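Fumarate lyase (Mesorhizobium sp., PDB 3C8T) belongs to the fumarate lyase superfamily, whose members are largely helical proteins that assemble as tetramers. Local coordinates at residues 147-151 with 152-156; 346-350 with 351-355. All blocks are in the same frame, centred on the assembly; numbering follows the deposited sequence.

Contact 1 of 2, residues 147-151 with 152-156; sequences AGRTH and LQHAL
His151 and Gln153 meet beside the tip of a beta hairpin with a two-residue loop, in which a type I' turn from Thr150 to Gln153 joins strands 145-150 and 153-155. His151 and Leu152 fill the two corner positions, both in the left-handed backbone region that this turn requires. Thr150 N donates to Gln153 O at 3.0 Å, and Gln153 N donates back to Thr150 O at 2.9 Å.

His151 CG sits between the backbone N and the carbonyl carbon (chi1 52°), and from there the ring meets the Gln153 amide at its edge, the planes 87° apart. CE1 of His151 lies 3.7 Å from OE1 of Gln153, whereas the buried ND1 finds no partner. One water joins Gln153 NE2 to His151 O; another donates to Leu152 O and accepts from Arg149 NE, tying the turn to the strand.

On the face bearing Arg149 and His154, these two side chains run side by side; Arg149 NH2 makes a salt bridge and His154 NE2 a hydrogen bond to Glu259 OE2 of the third subunit, while Arg149 also forms a salt bridge with Glu262. One face of the His154 ring takes a CH-pi contact: Ala147 CB sits 3.6 Å from the ring centroid, almost on its normal.

Contact 2 of 2, residues 346-350 with 351-355; sequences LQVFP and DRMRE
Phe349 O receives the backbone N-H of Met353 at 3.1 Å, the first i to i+4 hydrogen bond of a strand-to-helix junction in which strand 347-348 runs into helix 350-357. One residue on, Pro350 O accepts from Arg354 N at 2.9 Å, repeating the pattern.

Phe349 occupies the N-cap position. Its side chain has no polar atom to offer the first turn, but Asp351 has: its CG lies between the backbone N and the carbonyl carbon (chi1 56°), which turns OD1 in beside the first turn, 3.3 Å from Phe349 CB. There OD1 accepts a weak hydrogen bond from Arg352 N at 2.9 Å. At the other side of the turn the Arg354 chain bends at chi3, folding its guanidinium over the Pro350 carbonyl; Pro350 O lies 3.7 Å above the guanidinium plane, over its centre. The apolar contact is made by Met353, whose chain extends beyond CG and brings CE to 3.7 Å from Val348 CG1.

Farther out, Phe160 of helix 160-185 packs on both Val348 and Met353. Backbone hydrogen bonds between Gln347 and Ala264 and between Phe349 and Glu262 hold the incoming strand, and Arg352 NH2 bonds to Thr258 O.

Pro350, in the first turn, has no N-H to satisfy, which suits it to this place. The Asp351 carboxylate, close to the amides at the helix start, would probably be stabilised by the positive end of the helix dipole.

The two contacts come in series along the chain, on the same side of its centre; their centres are 16 Å apart and their nearest atoms about 5 Å, so they do not touch directly. Glu262 links them: it pairs with Arg149 of contact 1 through its carboxylate and with Phe349 of contact 2 through its backbone. Thr144, just ahead of strand 145-150, also packs on Pro350 and Met353. Thr258 serves both contacts in different copies: within the chain its carbonyl receives Arg352, while Thr258 of the third subunit accepts from His154 N. Contact 1 meets two other subunits, the second and the third, whereas 346-355 is a surface junction that meets the third subunit through Arg352.

Contact 1 of 2, residues 147-151 with 152-156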
loop_
_atom_site.group_PDB
_atom_site.type_symbol
_atom_site.label_atom_id
_atom_site.label_comp_id
_atom_site.label_asym_id
_atom_site.label_seq_id
_atom_site.Cartn_x
_atom_site.Cartn_y
_atom_site.Cartn_z
ATOM N N ALA A 147 2.587 16.367 31.501
ATOM C CA ALA A 147 3.673 16.695 30.567
ATOM C C ALA A 147 3.187 16.591 29.098
ATOM O O ALA A 147 2.619 15.563 28.703
ATOM C CB ALA A 147 4.859 15.780 30.826
ATOM N N GLY A 148 3.361 17.676 28.323
ATOM C CA GLY A 148 3.406 17.628 26.868
ATOM C C GLY A 148 4.611 16.816 26.405
ATOM O O GLY A 148 5.686 16.906 27.010
ATOM N N ARG A 149 4.450 16.010 25.350
ATOM C CA ARG A 149 5.571 15.215 24.835
ATOM C C ARG A 149 5.842 15.415 23.333
ATOM O O ARG A 149 4.925 15.357 22.495
ATOM C CB ARG A 149 5.362 13.722 25.151
ATOM C CG ARG A 149 5.283 13.417 26.641
ATOM C CD ARG A 149 4.825 12.032 26.925
ATOM N NE ARG A 149 4.897 11.713 28.360
ATOM C CZ ARG A 149 3.840 11.634 29.189
ATOM N NH1 ARG A 149 2.595 11.847 28.743
ATOM N NH2 ARG A 149 4.035 11.363 30.484
ATOM N N THR A 150 7.104 15.659 23.008
ATOM C CA THR A 150 7.534 15.770 21.628
ATOM C C THR A 150 8.598 14.693 21.520
ATOM O O THR A 150 9.424 14.552 22.428
ATOM C CB THR A 150 8.074 17.166 21.287
ATOM O OG1 THR A 150 9.240 17.416 22.065
ATOM C CG2 THR A 150 7.005 18.248 21.610
ATOM N N HIS A 151 8.496 13.884 20.465
ATOM C CA HIS A 151 9.252 12.647 20.327
ATOM C C HIS A 151 9.417 11.859 21.622
ATOM O O HIS A 151 10.524 11.382 21.950
ATOM C CB HIS A 151 10.589 12.860 19.607
ATOM C CG HIS A 151 11.452 13.952 20.178
ATOM N ND1 HIS A 151 12.275 13.758 21.278
ATOM C CD2 HIS A 151 11.705 15.213 19.736
ATOM C CE1 HIS A 151 12.945 14.875 21.524
ATOM N NE2 HIS A 151 12.623 15.769 20.600
ATOM N N LEU A 152 8.286 11.717 22.327
ATOM C CA LEU A 152 8.133 10.884 23.520
ATOM C C LEU A 152 8.832 11.441 24.766
ATOM O O LEU A 152 8.878 10.779 25.808
ATOM C CB LEU A 152 8.511 9.408 23.270
ATOM C CG LEU A 152 7.859 8.717 22.064
ATOM C CD1 LEU A 152 8.700 7.487 21.680
ATOM C CD2 LEU A 152 6.393 8.308 22.382
ATOM N N GLN A 153 9.305 12.676 24.654
ATOM C CA GLN A 153 10.061 13.303 25.738
ATOM C C GLN A 153 9.419 14.598 26.236
ATOM O O GLN A 153 8.744 15.290 25.478
ATOM C CB GLN A 153 11.507 13.554 25.278
ATOM C CG GLN A 153 12.306 12.253 25.237
ATOM C CD GLN A 153 13.607 12.392 24.512
ATOM O OE1 GLN A 153 14.309 13.392 24.666
ATOM N NE2 GLN A 153 13.946 11.385 23.693
ATOM N N HIS A 154 9.647 14.919 27.512
ATOM C CA HIS A 154 8.955 16.022 28.145
ATOM C C HIS A 154 9.272 17.313 27.388
ATOM O O HIS A 154 10.438 17.598 27.070
ATOM C CB HIS A 154 9.320 16.084 29.637
ATOM C CG HIS A 154 8.635 15.034 30.474
ATOM N ND1 HIS A 154 8.584 15.084 31.856
ATOM C CD2 HIS A 154 7.990 13.896 30.125
ATOM C CE1 HIS A 154 7.941 14.021 32.321
ATOM N NE2 HIS A 154 7.595 13.271 31.290
ATOM N N ALA A 155 8.226 18.051 27.023
ATOM C CA ALA A 155 8.417 19.302 26.275
ATOM C C ALA A 155 8.017 20.511 27.143
ATOM O O ALA A 155 8.895 21.135 27.742
ATOM C CB ALA A 155 7.656 19.259 24.935
ATOM N N LEU A 156 6.719 20.819 27.234
ATOM C CA LEU A 156 6.211 21.807 28.180
ATOM C C LEU A 156 4.963 21.224 28.815
ATOM O O LEU A 156 4.445 20.208 28.330
ATOM C CB LEU A 156 5.859 23.132 27.491
ATOM C CG LEU A 156 6.934 24.046 26.880
ATOM C CD1 LEU A 156 6.293 25.235 26.223
ATOM C CD2 LEU A 156 7.999 24.537 27.906
HETATM O O HOH W 1 7.603 11.322 28.412
HETATM O O HOH W 2 12.377 9.300 22.358
#

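Contact 2 of 2, residues 346-350 with 351-355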
loop_
_atom_site.group_PDB
_atom_site.type_symbol
_atom_site.label_atom_id
_atom_site.label_comp_id
_atom_site.label_asym_id
_atom_site.label_seq_id
_atom_site.Cartn_x
_atom_site.Cartn_y
_atom_site.Cartn_z
ATOM N N LEU A 346 -12.964 5.890 29.718
ATOM C CA LEU A 346 -11.514 6.070 29.982
ATOM C C LEU A 346 -11.221 6.412 31.477
ATOM O O LEU A 346 -11.865 7.304 32.026
ATOM C CB LEU A 346 -10.936 7.148 29.045
ATOM C CG LEU A 346 -9.414 7.199 28.938
ATOM C CD1 LEU A 346 -8.926 5.905 28.259
ATOM C CD2 LEU A 346 -8.944 8.478 28.235
ATOM N N GLN A 347 -10.291 5.688 32.129
ATOM C CA GLN A 347 -9.873 6.027 33.481
ATOM C C GLN A 347 -8.687 6.997 33.340
ATOM O O GLN A 347 -7.696 6.678 32.702
ATOM C CB GLN A 347 -9.466 4.780 34.269
ATOM C CG GLN A 347 -10.525 3.630 34.299
ATOM C CD GLN A 347 -9.942 2.300 34.826
ATOM O OE1 GLN A 347 -9.539 2.198 36.013
ATOM N NE2 GLN A 347 -9.867 1.281 33.950
ATOM N N VAL A 348 -8.794 8.174 33.920
ATOM C CA VAL A 348 -7.761 9.209 33.814
ATOM C C VAL A 348 -7.208 9.342 35.210
ATOM O O VAL A 348 -8.021 9.351 36.154
ATOM C CB VAL A 348 -8.385 10.564 33.371
ATOM C CG1 VAL A 348 -7.355 11.697 33.387
ATOM C CG2 VAL A 348 -9.056 10.447 31.981
ATOM N N PHE A 349 -5.866 9.392 35.359
ATOM C CA PHE A 349 -5.200 9.416 36.690
ATOM C C PHE A 349 -4.404 10.680 36.979
ATOM O O PHE A 349 -3.215 10.766 36.703
ATOM C CB PHE A 349 -4.336 8.181 36.902
ATOM C CG PHE A 349 -5.085 6.903 36.692
ATOM C CD1 PHE A 349 -6.291 6.670 37.377
ATOM C CD2 PHE A 349 -4.617 5.941 35.792
ATOM C CE1 PHE A 349 -7.003 5.462 37.159
ATOM C CE2 PHE A 349 -5.325 4.749 35.572
ATOM C CZ PHE A 349 -6.519 4.514 36.263
ATOM N N PRO A 350 -5.091 11.716 37.461
ATOM C CA PRO A 350 -4.396 12.986 37.636
ATOM C C PRO A 350 -3.162 12.886 38.558
ATOM O O PRO A 350 -2.200 13.646 38.364
ATOM C CB PRO A 350 -5.492 13.895 38.174
ATOM C CG PRO A 350 -6.776 13.286 37.535
ATOM C CD PRO A 350 -6.531 11.820 37.758
ATOM N N ASP A 351 -3.171 11.915 39.474
ATOM C CA ASP A 351 -2.060 11.692 40.393
ATOM C C ASP A 351 -0.814 11.227 39.682
ATOM O O ASP A 351 0.252 11.798 39.887
ATOM C CB ASP A 351 -2.435 10.725 41.559
ATOM C CG ASP A 351 -2.964 9.335 41.076
ATOM O OD1 ASP A 351 -3.377 9.190 39.915
ATOM O OD2 ASP A 351 -2.974 8.378 41.881
ATOM N N ARG A 352 -0.941 10.220 38.813
ATOM C CA ARG A 352 0.211 9.786 38.017
ATOM C C ARG A 352 0.643 10.908 37.055
ATOM O O ARG A 352 1.818 11.064 36.814
ATOM C CB ARG A 352 -0.064 8.494 37.232
ATOM C CG ARG A 352 -0.049 7.207 38.035
ATOM C CD ARG A 352 1.261 6.963 38.777
ATOM N NE ARG A 352 2.386 6.644 37.895
ATOM C CZ ARG A 352 2.603 5.436 37.349
ATOM N NH1 ARG A 352 1.744 4.440 37.563
ATOM N NH2 ARG A 352 3.663 5.231 36.565
ATOM N N MET A 353 -0.312 11.692 36.550
ATOM C CA MET A 353 -0.008 12.769 35.629
ATOM C C MET A 353 0.875 13.845 36.285
ATOM O O MET A 353 1.821 14.358 35.674
ATOM C CB MET A 353 -1.307 13.396 35.050
ATOM C CG MET A 353 -2.028 12.557 33.952
ATOM S SD MET A 353 -3.651 13.202 33.384
ATOM C CE MET A 353 -3.932 12.053 32.005
ATOM N N ARG A 354 0.498 14.210 37.506
ATOM C CA ARG A 354 1.160 15.224 38.338
ATOM C C ARG A 354 2.566 14.711 38.668
ATOM O O ARG A 354 3.549 15.438 38.564
ATOM C CB ARG A 354 0.324 15.393 39.631
ATOM C CG ARG A 354 0.520 16.664 40.457
ATOM C CD ARG A 354 -0.387 16.735 41.789
ATOM N NE ARG A 354 -1.535 15.792 41.883
ATOM C CZ ARG A 354 -2.736 15.961 41.303
ATOM N NH1 ARG A 354 -3.001 17.043 40.549
ATOM N NH2 ARG A 354 -3.683 15.038 41.458
ATOM N N GLU A 355 2.663 13.439 39.044
ATOM C CA GLU A 355 3.952 12.842 39.365
ATOM C C GLU A 355 4.904 12.847 38.163
ATOM O O GLU A 355 6.099 13.172 38.300
ATOM C CB GLU A 355 3.737 11.438 39.918
ATOM C CG GLU A 355 5.027 10.612 40.203
ATOM C CD GLU A 355 4.702 9.159 40.623
ATOM O OE1 GLU A 355 5.418 8.219 40.173
ATOM O OE2 GLU A 355 3.703 8.961 41.389
#